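Local coordinates for hypothetical protein PAE2307 (Pyrobaculum aerophilum, PDB 1WVQ) that probably acts as an adenosine-specific kinase, to whose family it belongs, and carries a phosphorylated histidine, although its exact role is not settled, at residues 37-42 with 97-102; 44-49 with 89-94. All coordinates share one frame; numbering follows the deposited sequence.

Interaction 1. Residues 37-42 with 97-102; sequences EALVTS and INVLNA
Ser42 lays its CB against CG1 of Val99, 3.5 Å away, and also rests near the carbonyl oxygen Asn98 O. This is side-by-side packing of two helices on one face of the five-stranded antiparallel sheet: helix 31-40, with the turn that ends it, lies beside helix 96-104. Further along the pair, the methyl groups Ala38 CB and Ala102 CB meet at 4.1 Å, small side chains that let the backbones come close. On the sheet side, Leu39 CD2 approaches both CG2 and CB of Val99, the CG2 contact being 4.0 Å, and the two side chains cross obliquely. Towards the sheet, Leu39 packs on Phe48 of strand 47-53 and Val99 on Ile22 of strand 20-25. Helix 96-104 is kinked here, the backbone N atoms of Asn101 and Ala102 lacking a bond to the preceding turn. The end of Asn98 leads away from this interface: ND2 bonds Thr41 O of the second subunit and OD1 takes the backbone N-H of Trp95. Two side-chain hydroxyls, Thr41 OG1 and Ser42 OG, bond back to carbonyls of the preceding helical turn. Glu37 O accepts from Thr41 OG1 and Thr41 N, which reach it from opposite faces of its carbonyl plane. With chi1 at -76°, Ser42 OG sits beside its own backbone N and turns back to the last helical turn. Ser42 OG donates to Ala38 O at 2.6 Å, at a C=O...donor angle of 165°, and lies 4.0 Å from Ala102 CB.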
ATOM      1  N   GLU A  37      -3.250  -9.319 -15.070  1.00  8.60           N
ATOM      2  CA  GLU A  37      -4.393  -8.893 -14.273  1.00  8.71           C
ATOM      3  C   GLU A  37      -4.280  -7.456 -13.792  1.00  9.75           C
ATOM      4  O   GLU A  37      -5.257  -6.709 -13.819  1.00  9.50           O
ATOM      5  CB  GLU A  37      -4.578  -9.847 -13.092  1.00  9.27           C
ATOM      6  CG  GLU A  37      -5.084 -11.218 -13.526  1.00 10.73           C
ATOM      7  CD  GLU A  37      -5.396 -12.131 -12.363  1.00 10.65           C
ATOM      8  OE1 GLU A  37      -5.927 -11.643 -11.350  1.00 10.96           O
ATOM      9  OE2 GLU A  37      -5.129 -13.344 -12.472  1.00 11.88           O
ATOM     10  N   ALA A  38      -3.087  -7.065 -13.364  1.00  8.77           N
ATOM     11  CA  ALA A  38      -2.865  -5.708 -12.888  1.00  8.48           C
ATOM     12  C   ALA A  38      -3.197  -4.705 -13.992  1.00 10.01           C
ATOM     13  O   ALA A  38      -3.776  -3.649 -13.736  1.00 10.48           O
ATOM     14  CB  ALA A  38      -1.413  -5.547 -12.448  1.00  9.92           C
ATOM     15  N   LEU A  39      -2.837  -5.050 -15.224  1.00  9.32           N
ATOM     16  CA  LEU A  39      -3.090  -4.166 -16.351  1.00  9.89           C
ATOM     17  C   LEU A  39      -4.559  -4.110 -16.770  1.00 10.15           C
ATOM     18  O   LEU A  39      -5.143  -3.030 -16.827  1.00 10.05           O
ATOM     19  CB  LEU A  39      -2.218  -4.579 -17.543  1.00 10.54           C
ATOM     20  CG  LEU A  39      -0.707  -4.451 -17.310  1.00  9.68           C
ATOM     21  CD1 LEU A  39       0.044  -5.169 -18.417  1.00 13.79           C
ATOM     22  CD2 LEU A  39      -0.302  -2.985 -17.257  1.00 11.00           C
ATOM     23  N   VAL A  40      -5.165  -5.266 -17.036  1.00 10.22           N
ATOM     24  CA  VAL A  40      -6.558  -5.292 -17.480  1.00 11.10           C
ATOM     25  C   VAL A  40      -7.573  -4.754 -16.480  1.00 10.94           C
ATOM     26  O   VAL A  40      -8.629  -4.264 -16.878  1.00 11.82           O
ATOM     27  CB  VAL A  40      -7.008  -6.722 -17.912  1.00 13.23           C
ATOM     28  CG1 VAL A  40      -6.074  -7.266 -18.966  1.00 17.60           C
ATOM     29  CG2 VAL A  40      -7.078  -7.660 -16.711  1.00 12.04           C
ATOM     30  N   THR A  41      -7.264  -4.829 -15.188  1.00  9.85           N
ATOM     31  CA  THR A  41      -8.191  -4.344 -14.168  1.00 10.28           C
ATOM     32  C   THR A  41      -7.936  -2.889 -13.781  1.00 10.15           C
ATOM     33  O   THR A  41      -8.653  -2.329 -12.951  1.00 10.70           O
ATOM     34  CB  THR A  41      -8.129  -5.215 -12.886  1.00 10.41           C
ATOM     35  OG1 THR A  41      -6.810  -5.167 -12.327  1.00 11.21           O
ATOM     36  CG2 THR A  41      -8.484  -6.655 -13.205  1.00 11.38           C
ATOM     37  N   SER A  42      -6.926  -2.279 -14.389  1.00  9.81           N
ATOM     38  CA  SER A  42      -6.592  -0.891 -14.088  1.00 10.37           C
ATOM     39  C   SER A  42      -7.296   0.121 -14.980  1.00 10.31           C
ATOM     40  O   SER A  42      -7.740   1.154 -14.495  1.00 10.39           O
ATOM     41  CB  SER A  42      -5.083  -0.653 -14.204  1.00 11.66           C
ATOM     42  OG  SER A  42      -4.386  -1.179 -13.089  1.00 13.49           O
ATOM     43  N   ILE A  97       1.279   5.987 -15.152  1.00  8.56           N
ATOM     44  CA  ILE A  97       0.711   6.371 -13.862  1.00  8.46           C
ATOM     45  C   ILE A  97      -0.644   5.717 -13.596  1.00  8.75           C
ATOM     46  O   ILE A  97      -1.072   5.626 -12.448  1.00 10.11           O
ATOM     47  CB  ILE A  97       0.567   7.921 -13.687  1.00  9.56           C
ATOM     48  CG1 ILE A  97      -0.291   8.527 -14.800  1.00 10.24           C
ATOM     49  CG2 ILE A  97       1.949   8.558 -13.607  1.00 10.57           C
ATOM     50  CD1 ILE A  97      -0.645  10.002 -14.563  1.00 12.36           C
ATOM     51  N   ASN A  98      -1.312   5.245 -14.649  1.00  8.66           N
ATOM     52  CA  ASN A  98      -2.607   4.595 -14.471  1.00  9.26           C
ATOM     53  C   ASN A  98      -2.463   3.161 -13.958  1.00  9.23           C
ATOM     54  O   ASN A  98      -3.420   2.601 -13.430  1.00 10.26           O
ATOM     55  CB  ASN A  98      -3.391   4.515 -15.792  1.00  9.40           C
ATOM     56  CG  ASN A  98      -3.678   5.868 -16.409  1.00  9.76           C
ATOM     57  OD1 ASN A  98      -3.632   6.043 -17.628  1.00 12.55           O
ATOM     58  ND2 ASN A  98      -3.949   6.849 -15.556  1.00  9.22           N
ATOM     59  N   VAL A  99      -1.281   2.569 -14.112  1.00  8.49           N
ATOM     60  CA  VAL A  99      -1.080   1.174 -13.712  1.00  9.31           C
ATOM     61  C   VAL A  99       0.123   0.863 -12.822  1.00  9.05           C
ATOM     62  O   VAL A  99       0.224  -0.242 -12.291  1.00  9.70           O
ATOM     63  CB  VAL A  99      -0.944   0.268 -14.970  1.00  8.31           C
ATOM     64  CG1 VAL A  99      -2.167   0.412 -15.864  1.00 11.81           C
ATOM     65  CG2 VAL A  99       0.320   0.649 -15.753  1.00 11.18           C
ATOM     66  N   LEU A 100       1.020   1.821 -12.631  1.00  9.12           N
ATOM     67  CA  LEU A 100       2.223   1.546 -11.851  1.00  8.52           C
ATOM     68  C   LEU A 100       2.065   1.093 -10.404  1.00  8.55           C
ATOM     69  O   LEU A 100       2.769   0.186  -9.975  1.00  8.90           O
ATOM     70  CB  LEU A 100       3.187   2.738 -11.921  1.00  8.66           C
ATOM     71  CG  LEU A 100       4.028   2.809 -13.204  1.00  8.82           C
ATOM     72  CD1 LEU A 100       4.717   4.159 -13.308  1.00 10.41           C
ATOM     73  CD2 LEU A 100       5.048   1.676 -13.209  1.00 10.28           C
ATOM     74  N   ASN A 101       1.159   1.685  -9.637  1.00  7.76           N
ATOM     75  CA  ASN A 101       1.049   1.237  -8.252  1.00  9.16           C
ATOM     76  C   ASN A 101       0.538  -0.201  -8.150  1.00  9.76           C
ATOM     77  O   ASN A 101       0.939  -0.950  -7.253  1.00 10.52           O
ATOM     78  CB  ASN A 101       0.188   2.208  -7.439  1.00  9.07           C
ATOM     79  CG  ASN A 101       0.941   3.480  -7.080  1.00  9.72           C
ATOM     80  OD1 ASN A 101       2.118   3.642  -7.419  1.00 10.86           O
ATOM     81  ND2 ASN A 101       0.267   4.389  -6.389  1.00 10.60           N
ATOM     82  N   ALA A 102      -0.321  -0.603  -9.081  1.00  8.90           N
ATOM     83  CA  ALA A 102      -0.816  -1.972  -9.078  1.00  8.69           C
ATOM     84  C   ALA A 102       0.377  -2.886  -9.366  1.00  9.56           C
ATOM     85  O   ALA A 102       0.542  -3.934  -8.743  1.00 10.75           O
ATOM     86  CB  ALA A 102      -1.894  -2.146 -10.138  1.00 10.40           C
TER

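Interaction 2. Residues 44-49 with 89-94; sequences PGVKFG and IYIRNA
Phe48 and Ile91 meet on one face of the sheet, Phe48 CB lying 3.8 Å from Ile91 CG2; chi1 of 61° sets Phe48 CG between the backbone N and the carbonyl carbon, and the ring leads on to Leu39 and Val40 of helix 31-40. On the opposite face, Lys47, Tyr90 and Arg92 turn towards helix 68-81, where the Tyr90 ring meets Leu73 and Leu77. At the end of the strand pair Asn93 CB lies 3.5 Å from Gly45 O. Strands 47-53 and 87-92 are adjacent in the five-stranded antiparallel sheet. Lys47 with Arg92 and Gly49 with Tyr90 are hydrogen-bonded pairs, and Phe48 with Ile91 is the non-hydrogen-bonded pair between them. Lys47 N reaches Arg92 O almost straight (3.0 Å, 175°), whereas Gly49 N bends to Tyr90 O. Beyond the strands, Val46 CG2 packs on Ala94 CB at 3.7 Å. The Lys47 and Arg92 CB atoms lie 4.0 Å apart, but the ends of the two side chains diverge. Glu69, in a salt bridge with Arg92 NH2, and Gln17 O on NH1 probably balance the charge of Arg92, while main-chain bonds set the register and apolar carbons line the helix 31-40 face.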
ATOM      1  N   PRO A  44     -10.131   0.358 -18.417  1.00 13.41           N
ATOM      2  CA  PRO A  44     -11.029  -0.349 -19.338  1.00 15.11           C
ATOM      3  C   PRO A  44     -10.518  -0.627 -20.752  1.00 16.64           C
ATOM      4  O   PRO A  44     -10.562  -1.767 -21.214  1.00 17.95           O
ATOM      5  CB  PRO A  44     -12.277   0.532 -19.351  1.00 14.70           C
ATOM      6  CG  PRO A  44     -12.303   1.094 -17.980  1.00 15.42           C
ATOM      7  CD  PRO A  44     -10.842   1.470 -17.760  1.00 13.12           C
ATOM      8  N   GLY A  45     -10.036   0.397 -21.449  1.00 16.69           N
ATOM      9  CA  GLY A  45      -9.590   0.166 -22.814  1.00 16.93           C
ATOM     10  C   GLY A  45      -8.105  -0.029 -23.057  1.00 16.44           C
ATOM     11  O   GLY A  45      -7.640   0.119 -24.188  1.00 16.02           O
ATOM     12  N   VAL A  46      -7.355  -0.380 -22.021  1.00 14.38           N
ATOM     13  CA  VAL A  46      -5.920  -0.556 -22.187  1.00 13.73           C
ATOM     14  C   VAL A  46      -5.553  -1.650 -23.188  1.00 12.31           C
ATOM     15  O   VAL A  46      -6.180  -2.709 -23.231  1.00 13.36           O
ATOM     16  CB  VAL A  46      -5.225  -0.872 -20.822  1.00 12.78           C
ATOM     17  CG1 VAL A  46      -5.708  -2.218 -20.269  1.00 12.33           C
ATOM     18  CG2 VAL A  46      -3.700  -0.873 -20.999  1.00 12.73           C
ATOM     19  N   LYS A  47      -4.560  -1.359 -24.021  1.00 11.72           N
ATOM     20  CA  LYS A  47      -4.049  -2.328 -24.981  1.00 12.34           C
ATOM     21  C   LYS A  47      -2.637  -2.581 -24.480  1.00 11.71           C
ATOM     22  O   LYS A  47      -1.924  -1.646 -24.121  1.00 12.00           O
ATOM     23  CB  LYS A  47      -4.031  -1.755 -26.397  1.00 13.05           C
ATOM     24  CG  LYS A  47      -5.421  -1.494 -26.961  1.00 16.81           C
ATOM     25  CD  LYS A  47      -6.274  -2.756 -26.943  1.00 20.48           C
ATOM     26  CE  LYS A  47      -7.669  -2.499 -27.519  1.00 22.62           C
ATOM     27  NZ  LYS A  47      -8.598  -3.638 -27.286  1.00 24.46           N
ATOM     28  N   PHE A  48      -2.218  -3.837 -24.447  1.00 11.88           N
ATOM     29  CA  PHE A  48      -0.899  -4.120 -23.904  1.00 11.63           C
ATOM     30  C   PHE A  48      -0.297  -5.437 -24.354  1.00 12.33           C
ATOM     31  O   PHE A  48      -0.966  -6.293 -24.935  1.00 12.93           O
ATOM     32  CB  PHE A  48      -0.996  -4.162 -22.379  1.00 12.68           C
ATOM     33  CG  PHE A  48      -1.929  -5.226 -21.882  1.00 16.25           C
ATOM     34  CD1 PHE A  48      -3.306  -5.009 -21.861  1.00 17.69           C
ATOM     35  CD2 PHE A  48      -1.445  -6.486 -21.539  1.00 18.30           C
ATOM     36  CE1 PHE A  48      -4.189  -6.032 -21.515  1.00 19.99           C
ATOM     37  CE2 PHE A  48      -2.317  -7.521 -21.191  1.00 21.80           C
ATOM     38  CZ  PHE A  48      -3.694  -7.292 -21.181  1.00 22.01           C
ATOM     39  N   GLY A  49       0.985  -5.575 -24.043  1.00 11.27           N
ATOM     40  CA  GLY A  49       1.730  -6.782 -24.319  1.00 11.87           C
ATOM     41  C   GLY A  49       2.642  -6.917 -23.115  1.00 11.87           C
ATOM     42  O   GLY A  49       3.261  -5.939 -22.704  1.00 11.90           O
ATOM     43  N   ILE A  89       6.696  -4.535 -20.363  1.00  9.93           N
ATOM     44  CA  ILE A  89       5.302  -4.217 -20.630  1.00  9.59           C
ATOM     45  C   ILE A  89       5.233  -3.044 -21.598  1.00  9.62           C
ATOM     46  O   ILE A  89       5.914  -2.042 -21.409  1.00  9.70           O
ATOM     47  CB  ILE A  89       4.551  -3.782 -19.342  1.00  8.55           C
ATOM     48  CG1 ILE A  89       4.516  -4.925 -18.327  1.00  9.87           C
ATOM     49  CG2 ILE A  89       3.128  -3.337 -19.694  1.00  9.33           C
ATOM     50  CD1 ILE A  89       4.045  -4.490 -16.951  1.00 11.73           C
ATOM     51  N   TYR A  90       4.429  -3.189 -22.645  1.00 10.18           N
ATOM     52  CA  TYR A  90       4.203  -2.103 -23.595  1.00 10.03           C
ATOM     53  C   TYR A  90       2.707  -1.819 -23.504  1.00 10.63           C
ATOM     54  O   TYR A  90       1.886  -2.743 -23.560  1.00 10.30           O
ATOM     55  CB  TYR A  90       4.567  -2.499 -25.034  1.00 10.61           C
ATOM     56  CG  TYR A  90       6.031  -2.327 -25.391  1.00 10.32           C
ATOM     57  CD1 TYR A  90       6.944  -3.358 -25.193  1.00 10.65           C
ATOM     58  CD2 TYR A  90       6.493  -1.140 -25.966  1.00 10.73           C
ATOM     59  CE1 TYR A  90       8.286  -3.222 -25.564  1.00 11.11           C
ATOM     60  CE2 TYR A  90       7.835  -0.993 -26.340  1.00 11.49           C
ATOM     61  CZ  TYR A  90       8.721  -2.041 -26.140  1.00 12.15           C
ATOM     62  OH  TYR A  90      10.033  -1.926 -26.560  1.00 12.38           O
ATOM     63  N   ILE A  91       2.355  -0.545 -23.351  1.00 11.07           N
ATOM     64  CA  ILE A  91       0.955  -0.158 -23.240  1.00 11.01           C
ATOM     65  C   ILE A  91       0.537   0.996 -24.140  1.00 11.12           C
ATOM     66  O   ILE A  91       1.314   1.915 -24.410  1.00 10.89           O
ATOM     67  CB  ILE A  91       0.579   0.266 -21.795  1.00 11.65           C
ATOM     68  CG1 ILE A  91       1.602   1.271 -21.259  1.00 12.51           C
ATOM     69  CG2 ILE A  91       0.449  -0.955 -20.900  1.00 12.78           C
ATOM     70  CD1 ILE A  91       1.177   1.925 -19.954  1.00 14.45           C
ATOM     71  N   ARG A  92      -0.715   0.918 -24.580  1.00 11.47           N
ATOM     72  CA  ARG A  92      -1.368   1.934 -25.401  1.00 12.42           C
ATOM     73  C   ARG A  92      -2.717   2.173 -24.724  1.00 12.73           C
ATOM     74  O   ARG A  92      -3.247   1.284 -24.049  1.00 12.23           O
ATOM     75  CB  ARG A  92      -1.629   1.435 -26.827  1.00 13.82           C
ATOM     76  CG  ARG A  92      -0.443   1.442 -27.775  1.00 16.01           C
ATOM     77  CD  ARG A  92      -0.908   0.959 -29.155  1.00 20.00           C
ATOM     78  NE  ARG A  92       0.187   0.794 -30.110  1.00 22.05           N
ATOM     79  CZ  ARG A  92       0.804   1.789 -30.742  1.00 23.64           C
ATOM     80  NH1 ARG A  92       0.446   3.053 -30.533  1.00 23.72           N
ATOM     81  NH2 ARG A  92       1.791   1.513 -31.587  1.00 23.95           N
ATOM     82  N   ASN A  93      -3.262   3.370 -24.906  1.00 12.75           N
ATOM     83  CA  ASN A  93      -4.561   3.745 -24.351  1.00 13.79           C
ATOM     84  C   ASN A  93      -4.595   3.724 -22.835  1.00 13.38           C
ATOM     85  O   ASN A  93      -5.633   3.480 -22.216  1.00 14.26           O
ATOM     86  CB  ASN A  93      -5.642   2.840 -24.931  1.00 17.16           C
ATOM     87  CG  ASN A  93      -5.601   2.817 -26.439  1.00 20.06           C
ATOM     88  OD1 ASN A  93      -5.602   3.871 -27.086  1.00 23.13           O
ATOM     89  ND2 ASN A  93      -5.547   1.620 -27.016  1.00 23.60           N
ATOM     90  N   ALA A  94      -3.434   4.005 -22.256  1.00 12.31           N
ATOM     91  CA  ALA A  94      -3.238   4.066 -20.817  1.00 11.89           C
ATOM     92  C   ALA A  94      -1.820   4.578 -20.611  1.00 11.67           C
ATOM     93  O   ALA A  94      -0.939   4.309 -21.425  1.00 12.08           O
ATOM     94  CB  ALA A  94      -3.396   2.677 -20.191  1.00 13.39           C
TER

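From the N terminus, helix 31-40 runs through a short turn into strand 47-53. Strand 60-65 and helix 68-81 follow, and the chain passes the modified His85 before entering strand 87-92 and then helix 96-104. Interaction 2 pairs the two strands and closes the inner loop, which includes the phosphohistidine site; interaction 1 joins the flanking helices and closes a wider loop around it, so the contacts nest without crossing. They form successive layers, helices packed on one face of the sheet, and touch directly: Leu39 CD1 packs on Phe48 CD2 at 3.7 Å and on Ile89 CG2. Both contacts also reach the second subunit.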